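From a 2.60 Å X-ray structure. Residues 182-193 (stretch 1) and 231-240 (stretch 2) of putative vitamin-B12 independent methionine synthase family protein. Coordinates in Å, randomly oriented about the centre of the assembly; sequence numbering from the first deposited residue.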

# COMPACT_ATOMS: atom_id res chain seq x y z
N ARG A 182 -7.25 -1.43 -11.42
CA ARG A 182 -6.77 -2.79 -11.67
C ARG A 182 -5.52 -3.08 -10.89
O ARG A 182 -4.86 -4.09 -11.13
CB ARG A 182 -6.51 -3.01 -13.16
CG ARG A 182 -7.51 -3.95 -13.80
CD ARG A 182 -8.91 -3.50 -13.44
NE ARG A 182 -9.85 -3.67 -14.52
CZ ARG A 182 -11.11 -3.26 -14.46
NH1 ARG A 182 -11.54 -2.66 -13.36
NH2 ARG A 182 -11.92 -3.44 -15.50
N TYR A 183 -5.20 -2.19 -9.96
CA TYR A 183 -4.02 -2.33 -9.11
C TYR A 183 -4.27 -1.59 -7.78
O TYR A 183 -4.12 -0.36 -7.69
CB TYR A 183 -2.80 -1.76 -9.86
CG TYR A 183 -1.44 -2.06 -9.25
CD1 TYR A 183 -0.27 -1.62 -9.87
CD2 TYR A 183 -1.32 -2.69 -8.03
CE1 TYR A 183 0.98 -1.79 -9.27
CE2 TYR A 183 -0.08 -2.87 -7.42
CZ TYR A 183 1.06 -2.42 -8.04
OH TYR A 183 2.29 -2.54 -7.41
N LEU A 184 -4.67 -2.36 -6.77
CA LEU A 184 -4.97 -1.86 -5.43
C LEU A 184 -3.98 -2.42 -4.40
O LEU A 184 -3.66 -3.61 -4.40
CB LEU A 184 -6.39 -2.26 -5.00
CG LEU A 184 -6.95 -1.49 -3.79
CD1 LEU A 184 -7.26 -0.05 -4.23
CD2 LEU A 184 -8.22 -2.15 -3.25
N GLN A 185 -3.51 -1.56 -3.51
CA GLN A 185 -2.56 -1.95 -2.49
C GLN A 185 -3.02 -1.67 -1.06
O GLN A 185 -3.48 -0.57 -0.73
CB GLN A 185 -1.22 -1.26 -2.76
CG GLN A 185 -0.25 -1.36 -1.60
CD GLN A 185 1.19 -1.24 -2.05
OE1 GLN A 185 1.64 -2.01 -2.91
NE2 GLN A 185 1.91 -0.29 -1.49
N LEU A 186 -2.89 -2.69 -0.21
CA LEU A 186 -3.28 -2.60 1.20
C LEU A 186 -2.04 -2.29 2.04
O LEU A 186 -1.10 -3.09 2.09
CB LEU A 186 -3.90 -3.92 1.65
CG LEU A 186 -5.43 -4.13 1.53
CD1 LEU A 186 -6.04 -3.28 0.41
CD2 LEU A 186 -5.72 -5.60 1.29
N ASP A 187 -2.04 -1.13 2.69
CA ASP A 187 -0.92 -0.76 3.54
C ASP A 187 -1.21 -1.26 4.94
O ASP A 187 -2.12 -0.79 5.61
CB ASP A 187 -0.71 0.76 3.50
CG ASP A 187 0.04 1.21 2.26
OD1 ASP A 187 -0.01 0.49 1.23
OD2 ASP A 187 0.69 2.28 2.29
N ASP A 188 -0.45 -2.25 5.37
CA ASP A 188 -0.68 -2.81 6.67
C ASP A 188 0.55 -2.75 7.54
O ASP A 188 1.48 -3.52 7.35
CB ASP A 188 -1.15 -4.25 6.53
CG ASP A 188 -1.89 -4.71 7.74
OD1 ASP A 188 -2.70 -5.66 7.63
OD2 ASP A 188 -1.67 -4.11 8.80
N THR A 189 0.54 -1.84 8.50
CA THR A 189 1.68 -1.70 9.39
C THR A 189 1.46 -2.40 10.73
O THR A 189 2.26 -2.24 11.65
CB THR A 189 1.99 -0.22 9.66
OG1 THR A 189 3.22 -0.12 10.39
CG2 THR A 189 0.88 0.42 10.47
N SER A 190 0.37 -3.17 10.83
CA SER A 190 0.03 -3.87 12.07
C SER A 190 0.85 -5.12 12.34
O SER A 190 1.14 -5.43 13.50
CB SER A 190 -1.47 -4.22 12.09
OG SER A 190 -1.80 -5.28 11.20
N TRP A 191 1.25 -5.83 11.29
CA TRP A 191 2.03 -7.04 11.46
C TRP A 191 3.41 -6.76 12.05
O TRP A 191 3.95 -7.59 12.78
CB TRP A 191 2.18 -7.77 10.12
CG TRP A 191 0.88 -8.03 9.43
CD1 TRP A 191 0.16 -7.15 8.69
CD2 TRP A 191 0.14 -9.26 9.44
NE1 TRP A 191 -0.98 -7.75 8.22
CE2 TRP A 191 -1.02 -9.05 8.66
CE3 TRP A 191 0.34 -10.52 10.02
CZ2 TRP A 191 -1.98 -10.05 8.46
CZ3 TRP A 191 -0.61 -11.50 9.81
CH2 TRP A 191 -1.75 -11.26 9.04
N SER A 192 3.98 -5.60 11.75
CA SER A 192 5.30 -5.26 12.27
C SER A 192 5.30 -5.26 13.80
O SER A 192 6.28 -5.66 14.43
CB SER A 192 5.76 -3.90 11.75
OG SER A 192 5.00 -2.83 12.30
N TYR A 193 4.19 -4.84 14.39
CA TYR A 193 4.08 -4.79 15.84
C TYR A 193 4.35 -6.13 16.51
O TYR A 193 5.13 -6.21 17.46
CB TYR A 193 2.71 -4.28 16.26
CG TYR A 193 2.53 -2.80 16.01
CD1 TYR A 193 2.20 -2.32 14.75
CD2 TYR A 193 2.69 -1.88 17.05
CE1 TYR A 193 2.02 -0.95 14.52
CE2 TYR A 193 2.52 -0.52 16.84
CZ TYR A 193 2.18 -0.06 15.57
OH TYR A 193 1.99 1.29 15.36
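Stretch 2 231-240: DMVITMHICR

Stretch 2 lies beside stretch 1 as a neighbouring parallel β-strand. Strand 233-238 is extended and runs in the same N-to-C sense as strand 183-188; the two axes diverge by 23° (signed crossing angle -23°) and approach to 4.5 Å. The register is even: CA of Tyr-183 is 4.7 Å from CA of Val-233, CA of Leu-184 is 4.9 Å from CA of Ile-234, and CA of Asp-187 is 4.7 Å from CA of His-237. Together the stretches bury 998 Å², summed over both sides.

The backbone ladder follows the parallel pattern, in which alternate residues of each strand use both N and O toward the partner. Val-233 N donates to Arg-182 O (3.0 Å), and Val-233 O accepts from Leu-184 N (2.9 Å). Thr-235 N then donates to Leu-184 O (2.9 Å) and Thr-235 O accepts from Leu-186 N (2.8 Å). His-237 N repeats the step to Leu-186 O (2.8 Å), and His-237 O takes Asp-188 N (2.8 Å). Beyond it the bond from Cys-239 N to Asp-188 O lengthens to 3.3 Å. CA-H...O contacts fill in between these rungs, as from Ile-234 CA to Leu-184 O at 3.1 Å.

Of stretch 2, Thr-235 and His-237 have the most surface covered, 79 and 76 Å², and both side chains project from the sheet face that also carries Tyr-183, Val-233, Gln-185 and Asp-187. Thr-235, with chi1 in p, donates from OG1 to Gln-185 OE1 at 2.8 Å, so a polar side-chain bond reinforces the backbone pairing of these two residues. The same OG1 lies at the edge of the Tyr-183 ring, 3.4 Å from Tyr-183 CE2. His-237, with chi1 in t, packs its CB 3.4 Å from Gln-185 NE2 and 3.6 Å from Asp-187 OD1, while Asp-187 OD2 sits at the edge of the imidazole. A weak hydrogen bond from Gln-185 NE2 to Asp-187 OD1 (3.4 Å) links the two side chains of stretch 1 that touch His-237 CB.

The face bearing Leu-184, Leu-186, Ile-234 and Met-236 is largely apolar. Leu-186 CD2 meets Ile-234 CG2 at 4.1 Å, and Leu-186 CB lies 4.4 Å from SE of Met-236, a selenomethionine. The end of the Met-236 side chain comes nearer to stretch 1, its CE 3.6 Å from Trp-191 NE1; Trp-191 CD1 also touches Ile-238 CD1 at 4.1 Å. A weak hydrogen bond from Trp-191 NE1 to Asp-188 OD1 (2.8 Å) ties the indole back within stretch 1.

At the N-terminal end Arg-182 has 93 Å² covered, the most of any residue here. Its CA-to-CB bond points sideways, but the side chain comes nearer at its end and places Arg-182 NE 3.0 Å from Asp-231 OD1 in a salt bridge, with Asp-231 OD2 over one face of the guanidinium. At the other end, Ser-192 CB packs 3.2 Å from Cys-239 O.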

# COMPACT_ATOMS: atom_id res chain seq x y z
N ASP A 231 -8.89 -9.83 -13.18
CA ASP A 231 -7.91 -8.89 -13.76
C ASP A 231 -7.43 -7.80 -12.81
O ASP A 231 -6.71 -6.89 -13.23
CB ASP A 231 -8.50 -8.21 -14.99
CG ASP A 231 -9.76 -7.43 -14.68
OD1 ASP A 231 -10.15 -6.54 -15.48
OD2 ASP A 231 -10.37 -7.71 -13.62
N MSE A 232 -7.84 -7.86 -11.55
CA MSE A 232 -7.40 -6.85 -10.60
C MSE A 232 -6.29 -7.42 -9.74
O MSE A 232 -6.35 -8.57 -9.29
CB MSE A 232 -8.57 -6.38 -9.73
CG MSE A 232 -8.18 -5.28 -8.76
SE MSE A 232 -9.61 -4.75 -7.54
CE MSE A 232 -9.85 -6.46 -6.70
N VAL A 233 -5.25 -6.62 -9.51
CA VAL A 233 -4.12 -7.04 -8.69
C VAL A 233 -4.24 -6.39 -7.31
O VAL A 233 -4.55 -5.21 -7.18
CB VAL A 233 -2.77 -6.63 -9.37
CG1 VAL A 233 -1.58 -7.06 -8.52
CG2 VAL A 233 -2.67 -7.23 -10.76
N ILE A 234 -4.04 -7.18 -6.26
CA ILE A 234 -4.10 -6.63 -4.92
C ILE A 234 -2.83 -6.95 -4.17
O ILE A 234 -2.64 -8.07 -3.69
CB ILE A 234 -5.31 -7.15 -4.14
CG1 ILE A 234 -6.60 -6.58 -4.77
CG2 ILE A 234 -5.17 -6.76 -2.65
CD1 ILE A 234 -7.89 -6.76 -3.95
N THR A 235 -1.95 -5.97 -4.08
CA THR A 235 -0.69 -6.13 -3.39
C THR A 235 -0.81 -5.65 -1.97
O THR A 235 -1.70 -4.85 -1.63
CB THR A 235 0.43 -5.32 -4.07
OG1 THR A 235 0.05 -3.94 -4.18
CG2 THR A 235 0.74 -5.90 -5.45
N MSE A 236 0.11 -6.10 -1.14
CA MSE A 236 0.11 -5.72 0.26
C MSE A 236 1.43 -5.15 0.71
O MSE A 236 2.46 -5.77 0.55
CB MSE A 236 -0.22 -6.93 1.12
CG MSE A 236 -0.34 -6.62 2.60
SE MSE A 236 -1.92 -7.45 3.37
CE MSE A 236 -1.06 -8.53 4.75
N HIS A 237 1.40 -3.94 1.27
CA HIS A 237 2.62 -3.36 1.78
C HIS A 237 2.67 -3.61 3.30
O HIS A 237 1.88 -3.02 4.05
CB HIS A 237 2.69 -1.86 1.48
CG HIS A 237 3.86 -1.16 2.10
ND1 HIS A 237 5.15 -1.67 2.05
CD2 HIS A 237 3.95 -0.00 2.79
CE1 HIS A 237 5.97 -0.85 2.69
NE2 HIS A 237 5.27 0.17 3.14
N ILE A 238 3.58 -4.50 3.72
CA ILE A 238 3.80 -4.84 5.14
C ILE A 238 4.86 -3.86 5.62
O ILE A 238 6.05 -4.12 5.47
CB ILE A 238 4.41 -6.26 5.36
CG1 ILE A 238 3.60 -7.33 4.61
CG2 ILE A 238 4.43 -6.59 6.85
CD1 ILE A 238 2.19 -7.48 5.12
N CYS A 239 4.44 -2.75 6.20
CA CYS A 239 5.38 -1.73 6.65
C CYS A 239 6.08 -2.09 7.96
O CYS A 239 5.50 -2.76 8.81
CB CYS A 239 4.66 -0.40 6.80
SG CYS A 239 5.71 1.04 6.62
N ARG A 240 7.31 -1.62 8.11
CA ARG A 240 8.08 -1.87 9.34
C ARG A 240 7.90 -0.72 10.33
O ARG A 240 7.80 0.44 9.93
CB ARG A 240 9.58 -2.05 9.03
CG ARG A 240 9.99 -3.42 8.45
CD ARG A 240 9.86 -4.54 9.48
NE ARG A 240 10.44 -5.81 9.02
CZ ARG A 240 11.72 -5.98 8.69
NH1 ARG A 240 12.57 -4.96 8.75
NH2 ARG A 240 12.16 -7.17 8.30